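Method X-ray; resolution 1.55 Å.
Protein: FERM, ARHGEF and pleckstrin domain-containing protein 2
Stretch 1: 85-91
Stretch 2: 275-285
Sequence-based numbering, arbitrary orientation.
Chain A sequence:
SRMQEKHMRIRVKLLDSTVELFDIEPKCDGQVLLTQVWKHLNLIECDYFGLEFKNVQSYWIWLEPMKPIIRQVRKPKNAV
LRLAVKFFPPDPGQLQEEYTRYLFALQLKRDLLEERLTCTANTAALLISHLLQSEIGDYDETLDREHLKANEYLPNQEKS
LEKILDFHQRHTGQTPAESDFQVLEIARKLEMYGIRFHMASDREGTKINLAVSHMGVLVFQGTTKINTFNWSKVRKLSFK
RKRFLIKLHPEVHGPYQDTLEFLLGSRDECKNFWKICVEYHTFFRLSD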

ATOM      1  N   VAL A  85      -1.071   2.070  -4.294  1.00 11.38           N
ATOM      2  CA  VAL A  85      -2.218   2.597  -3.552  1.00 11.57           C
ATOM      3  C   VAL A  85      -1.745   3.181  -2.213  1.00 12.93           C
ATOM      4  O   VAL A  85      -1.045   2.516  -1.450  1.00 12.56           O
ATOM      5  CB  VAL A  85      -3.229   1.492  -3.250  1.00  9.40           C
ATOM      6  CG1 VAL A  85      -4.296   2.017  -2.273  1.00 10.65           C
ATOM      7  CG2 VAL A  85      -3.856   0.948  -4.545  1.00  9.81           C
ATOM      8  N   LYS A  86      -2.117   4.429  -1.941  1.00 11.14           N
ATOM      9  CA  LYS A  86      -1.812   5.052  -0.664  1.00 12.89           C
ATOM     10  C   LYS A  86      -2.953   4.856   0.330  1.00 12.49           C
ATOM     11  O   LYS A  86      -2.715   4.525   1.492  1.00 13.29           O
ATOM     12  CB  LYS A  86      -1.533   6.540  -0.863  1.00 15.32           C
ATOM     13  CG  LYS A  86      -1.112   7.254   0.424  1.00 13.63           C
ATOM     14  CD  LYS A  86      -1.017   8.763   0.219  1.00 23.13           C
ATOM     15  CE  LYS A  86       0.318   9.302   0.692  1.00 24.72           C
ATOM     16  NZ  LYS A  86       0.434  10.771   0.439  1.00 21.43           N
ATOM     17  N   PHE A  87      -4.183   5.061  -0.131  1.00 11.83           N
ATOM     18  CA  PHE A  87      -5.345   4.996   0.748  1.00 13.05           C
ATOM     19  C   PHE A  87      -6.226   3.799   0.385  1.00 10.81           C
ATOM     20  O   PHE A  87      -6.763   3.727  -0.713  1.00 12.89           O
ATOM     21  CB  PHE A  87      -6.176   6.285   0.645  1.00 13.10           C
ATOM     22  CG  PHE A  87      -5.415   7.530   1.004  1.00 11.90           C
ATOM     23  CD1 PHE A  87      -5.053   7.782   2.322  1.00 14.24           C
ATOM     24  CD2 PHE A  87      -5.044   8.435   0.025  1.00 16.40           C
ATOM     25  CE1 PHE A  87      -4.337   8.931   2.652  1.00 15.86           C
ATOM     26  CE2 PHE A  87      -4.334   9.586   0.359  1.00 16.97           C
ATOM     27  CZ  PHE A  87      -3.985   9.828   1.670  1.00 18.49           C
ATOM     28  N   PHE A  88      -6.372   2.864   1.321  1.00 12.12           N
ATOM     29  CA  PHE A  88      -7.209   1.683   1.119  1.00 13.65           C
ATOM     30  C   PHE A  88      -8.601   1.893   1.737  1.00 13.11           C
ATOM     31  O   PHE A  88      -8.748   1.926   2.969  1.00 14.62           O
ATOM     32  CB  PHE A  88      -6.536   0.464   1.757  1.00 12.68           C
ATOM     33  CG  PHE A  88      -5.305  -0.024   1.016  1.00 10.42           C
ATOM     34  CD1 PHE A  88      -5.410  -1.081   0.129  1.00 11.75           C
ATOM     35  CD2 PHE A  88      -4.059   0.543   1.227  1.00 11.33           C
ATOM     36  CE1 PHE A  88      -4.296  -1.553  -0.558  1.00 12.88           C
ATOM     37  CE2 PHE A  88      -2.932   0.076   0.538  1.00 11.01           C
ATOM     38  CZ  PHE A  88      -3.059  -0.971  -0.350  1.00 12.69           C
ATOM     39  N   PRO A  89      -9.630   2.065   0.893  1.00 12.17           N
ATOM     40  CA  PRO A  89     -10.969   2.245   1.471  1.00 15.73           C
ATOM     41  C   PRO A  89     -11.570   0.892   1.848  1.00 14.01           C
ATOM     42  O   PRO A  89     -11.109  -0.142   1.365  1.00 16.18           O
ATOM     43  CB  PRO A  89     -11.747   2.876   0.318  1.00 13.96           C
ATOM     44  CG  PRO A  89     -11.143   2.234  -0.905  1.00 14.35           C
ATOM     45  CD  PRO A  89      -9.662   2.101  -0.581  1.00 13.92           C
ATOM     46  N   PRO A  90     -12.589   0.893   2.717  1.00 14.95           N
ATOM     47  CA  PRO A  90     -13.184  -0.366   3.170  1.00 17.23           C
ATOM     48  C   PRO A  90     -13.880  -1.158   2.054  1.00 15.42           C
ATOM     49  O   PRO A  90     -13.921  -2.386   2.145  1.00 18.61           O
ATOM     50  CB  PRO A  90     -14.194   0.085   4.236  1.00 15.23           C
ATOM     51  CG  PRO A  90     -14.437   1.525   3.955  1.00 20.05           C
ATOM     52  CD  PRO A  90     -13.190   2.073   3.357  1.00 17.58           C
ATOM     53  N   ASP A  91     -14.399  -0.487   1.028  1.00 16.58           N
ATOM     54  CA  ASP A  91     -15.151  -1.174  -0.037  1.00 17.18           C
ATOM     55  C   ASP A  91     -14.614  -0.765  -1.403  1.00 16.64           C
ATOM     56  O   ASP A  91     -15.225   0.035  -2.104  1.00 16.87           O
ATOM     57  CB  ASP A  91     -16.650  -0.846   0.075  1.00 19.08           C
ATOM     58  CG  ASP A  91     -17.545  -1.866  -0.633  1.00 28.52           C
ATOM     59  OD1 ASP A  91     -17.030  -2.687  -1.422  1.00 28.22           O
ATOM     60  OD2 ASP A  91     -18.776  -1.845  -0.388  1.00 29.22           O
ATOM     61  N   LYS A 275       2.995  11.390   9.458  1.00 13.94           N
ATOM     62  CA  LYS A 275       2.496  11.975   8.208  1.00 12.40           C
ATOM     63  C   LYS A 275       1.395  11.115   7.588  1.00 14.28           C
ATOM     64  O   LYS A 275       0.359  11.636   7.186  1.00 13.80           O
ATOM     65  CB  LYS A 275       3.622  12.162   7.181  1.00 15.32           C
ATOM     66  CG  LYS A 275       4.626  13.300   7.479  1.00 17.56           C
ATOM     67  CD  LYS A 275       5.607  13.466   6.314  1.00 25.74           C
ATOM     68  CE  LYS A 275       6.506  14.682   6.520  1.00 29.39           C
ATOM     69  NZ  LYS A 275       7.505  14.828   5.425  1.00 34.22           N
ATOM     70  N   ILE A 276       1.614   9.805   7.508  1.00 12.31           N
ATOM     71  CA  ILE A 276       0.617   8.946   6.862  1.00 13.62           C
ATOM     72  C   ILE A 276      -0.649   8.871   7.708  1.00 13.08           C
ATOM     73  O   ILE A 276      -1.757   8.769   7.165  1.00 12.73           O
ATOM     74  CB  ILE A 276       1.164   7.540   6.497  1.00 11.28           C
ATOM     75  CG1 ILE A 276       0.165   6.786   5.588  1.00 13.42           C
ATOM     76  CG2 ILE A 276       1.413   6.716   7.730  1.00 13.40           C
ATOM     77  CD1 ILE A 276      -0.086   7.454   4.251  1.00 16.01           C
ATOM     78  N   CYS A 277      -0.510   8.948   9.031  1.00 11.23           N
ATOM     79  CA  CYS A 277      -1.705   8.966   9.884  1.00 12.41           C
ATOM     80  C   CYS A 277      -2.523  10.231   9.670  1.00 13.84           C
ATOM     81  O   CYS A 277      -3.744  10.175   9.533  1.00 13.74           O
ATOM     82  CB  CYS A 277      -1.357   8.845  11.361  1.00 11.12           C
ATOM     83  SG  CYS A 277      -0.785   7.236  11.882  1.00 13.49           S
ATOM     84  N   VAL A 278      -1.859  11.380   9.665  1.00 13.56           N
ATOM     85  CA  VAL A 278      -2.566  12.626   9.431  1.00 13.26           C
ATOM     86  C   VAL A 278      -3.242  12.601   8.059  1.00 16.33           C
ATOM     87  O   VAL A 278      -4.393  13.012   7.915  1.00 16.55           O
ATOM     88  CB  VAL A 278      -1.628  13.829   9.547  1.00 14.73           C
ATOM     89  CG1 VAL A 278      -2.338  15.086   9.064  1.00 21.04           C
ATOM     90  CG2 VAL A 278      -1.166  13.978  10.998  1.00 16.53           C
ATOM     91  N   GLU A 279      -2.542  12.099   7.048  1.00 12.47           N
ATOM     92  CA  GLU A 279      -3.134  12.016   5.719  1.00 14.35           C
ATOM     93  C   GLU A 279      -4.353  11.085   5.658  1.00 15.87           C
ATOM     94  O   GLU A 279      -5.338  11.412   4.998  1.00 15.00           O
ATOM     95  CB  GLU A 279      -2.077  11.652   4.680  1.00 15.66           C
ATOM     96  CG  GLU A 279      -1.070  12.783   4.474  1.00 15.40           C
ATOM     97  CD  GLU A 279      -0.002  12.450   3.462  1.00 25.59           C
ATOM     98  OE1 GLU A 279       0.139  11.268   3.099  1.00 25.00           O
ATOM     99  OE2 GLU A 279       0.704  13.381   3.038  1.00 28.02           O
ATOM    100  N   TYR A 280      -4.285   9.944   6.344  1.00 13.37           N
ATOM    101  CA  TYR A 280      -5.420   9.022   6.435  1.00 11.95           C
ATOM    102  C   TYR A 280      -6.624   9.668   7.100  1.00 13.82           C
ATOM    103  O   TYR A 280      -7.765   9.547   6.614  1.00 16.24           O
ATOM    104  CB  TYR A 280      -5.018   7.728   7.166  1.00 11.71           C
ATOM    105  CG  TYR A 280      -4.835   6.546   6.237  1.00 11.86           C
ATOM    106  CD1 TYR A 280      -5.822   5.581   6.111  1.00 12.12           C
ATOM    107  CD2 TYR A 280      -3.682   6.404   5.480  1.00 11.85           C
ATOM    108  CE1 TYR A 280      -5.671   4.497   5.246  1.00 13.39           C
ATOM    109  CE2 TYR A 280      -3.519   5.311   4.610  1.00 11.16           C
ATOM    110  CZ  TYR A 280      -4.518   4.367   4.511  1.00 13.20           C
ATOM    111  OH  TYR A 280      -4.369   3.279   3.650  1.00 13.41           O
ATOM    112  N   HIS A 281      -6.376  10.346   8.210  1.00 13.48           N
ATOM    113  CA  HIS A 281      -7.458  11.028   8.884  1.00 16.93           C
ATOM    114  C   HIS A 281      -8.125  12.031   7.950  1.00 19.44           C
ATOM    115  O   HIS A 281      -9.347  12.066   7.856  1.00 19.44           O
ATOM    116  CB  HIS A 281      -6.997  11.758  10.140  1.00 14.90           C
ATOM    117  CG  HIS A 281      -8.087  12.588  10.738  1.00 22.44           C
ATOM    118  ND1 HIS A 281      -9.033  12.066  11.593  1.00 26.30           N
ATOM    119  CD2 HIS A 281      -8.434  13.879  10.530  1.00 24.05           C
ATOM    120  CE1 HIS A 281      -9.891  13.016  11.924  1.00 27.52           C
ATOM    121  NE2 HIS A 281      -9.548  14.126  11.295  1.00 31.25           N
ATOM    122  N   THR A 282      -7.336  12.867   7.285  1.00 17.40           N
ATOM    123  CA  THR A 282      -7.877  13.863   6.365  1.00 15.58           C
ATOM    124  C   THR A 282      -8.661  13.217   5.209  1.00 19.78           C
ATOM    125  O   THR A 282      -9.722  13.706   4.808  1.00 21.53           O
ATOM    126  CB  THR A 282      -6.749  14.748   5.777  1.00 21.54           C
ATOM    127  OG1 THR A 282      -6.081  15.438   6.840  1.00 21.63           O
ATOM    128  CG2 THR A 282      -7.310  15.764   4.794  1.00 25.15           C
ATOM    129  N   PHE A 283      -8.137  12.116   4.681  1.00 16.63           N
ATOM    130  CA  PHE A 283      -8.774  11.441   3.548  1.00 14.97           C
ATOM    131  C   PHE A 283     -10.121  10.825   3.911  1.00 17.25           C
ATOM    132  O   PHE A 283     -11.087  10.920   3.146  1.00 21.12           O
ATOM    133  CB  PHE A 283      -7.841  10.352   2.988  1.00 16.43           C
ATOM    134  CG  PHE A 283      -8.254   9.819   1.640  1.00 16.36           C
ATOM    135  CD1 PHE A 283      -7.916  10.498   0.484  1.00 17.52           C
ATOM    136  CD2 PHE A 283      -8.955   8.623   1.528  1.00 14.70           C
ATOM    137  CE1 PHE A 283      -8.277  10.008  -0.764  1.00 19.74           C
ATOM    138  CE2 PHE A 283      -9.322   8.125   0.265  1.00 14.60           C
ATOM    139  CZ  PHE A 283      -8.984   8.813  -0.868  1.00 16.32           C
ATOM    140  N   PHE A 284     -10.185  10.186   5.072  1.00 17.33           N
ATOM    141  CA  PHE A 284     -11.334   9.353   5.426  1.00 16.03           C
ATOM    142  C   PHE A 284     -12.289   9.992   6.421  1.00 23.87           C
ATOM    143  O   PHE A 284     -13.347   9.434   6.703  1.00 21.17           O
ATOM    144  CB  PHE A 284     -10.870   7.994   5.959  1.00 15.93           C
ATOM    145  CG  PHE A 284     -10.361   7.079   4.884  1.00 16.41           C
ATOM    146  CD1 PHE A 284     -11.232   6.589   3.927  1.00 17.73           C
ATOM    147  CD2 PHE A 284      -9.026   6.729   4.804  1.00 17.72           C
ATOM    148  CE1 PHE A 284     -10.788   5.766   2.909  1.00 15.94           C
ATOM    149  CE2 PHE A 284      -8.579   5.900   3.788  1.00 17.25           C
ATOM    150  CZ  PHE A 284      -9.454   5.422   2.840  1.00 15.48           C
ATOM    151  N   ARG A 285     -11.920  11.156   6.940  1.00 20.34           N
ATOM    152  CA  ARG A 285     -12.735  11.840   7.937  1.00 26.46           C
ATOM    153  C   ARG A 285     -13.016  13.296   7.573  1.00 33.33           C
ATOM    154  O   ARG A 285     -12.195  13.968   6.950  1.00 29.56           O
ATOM    155  CB  ARG A 285     -12.062  11.756   9.306  1.00 27.46           C
ATOM    156  CG  ARG A 285     -12.461  10.538  10.116  1.00 32.55           C
ATOM    157  CD  ARG A 285     -13.789  10.789  10.823  1.00 34.94           C
ATOM    158  NE  ARG A 285     -14.327   9.616  11.511  1.00 38.08           N
ATOM    159  CZ  ARG A 285     -14.346   8.382  11.012  1.00 36.19           C
ATOM    160  NH1 ARG A 285     -13.841   8.129   9.810  1.00 34.72           N
ATOM    161  NH2 ARG A 285     -14.869   7.392  11.721  1.00 36.11           N
TER

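The strongest polar contact is the salt bridge between Lys86 and Glu279. Lys86 NZ donates a hydrogen bond to Glu279 OE1 at 2.7 Å. The CA-to-CB bond of Lys86 points sideways to the helix, but the extended side chain carries the ammonium group to it. The CA-to-CB bond of Glu279 points toward the loop.

The hydroxyl of Tyr280 holds the loop backbone at two points. It donates to the carbonyl of Lys86, with Tyr280 OH 3.0 Å from Lys86 O. It also accepts from the next amide but one: Phe88 N lies 3.1 Å from Tyr280 OH, with an N-H...O angle of 162°, close to linear. One hydroxyl thus satisfies a carbonyl and an amide that flank Phe87. Both bonds join loop backbone atoms to a side chain of the helix.

Phe87 is the centre of the packing and has the largest area covered by the other stretch. Its ring forms an offset stack with the ring of Phe283. The planes lie at 5° to each other and the centroids are 4.1 Å apart. The offset places the CB of each residue over the other's ring: Phe87 CB is 3.9 Å from the Phe283 centroid, and Phe283 CB is 3.9 Å from the Phe87 centroid. Both are CH-pi contacts. Phe87 CD1 also lies over one face of the Tyr280 ring, 3.7 Å from Tyr280 CE2. The two rings are oblique, with planes at 59°.

The CA-to-CB bond of Phe284, at the end of the helix, points toward the loop, and the side chain packs against the prolines. Phe284 CE1 is 4.0 Å from Pro89 CB, and Phe284 CZ is 3.6 Å from Phe88 O. At the other end of the contact, Lys86 CG meets Ile276 CD1 at 4.0 Å.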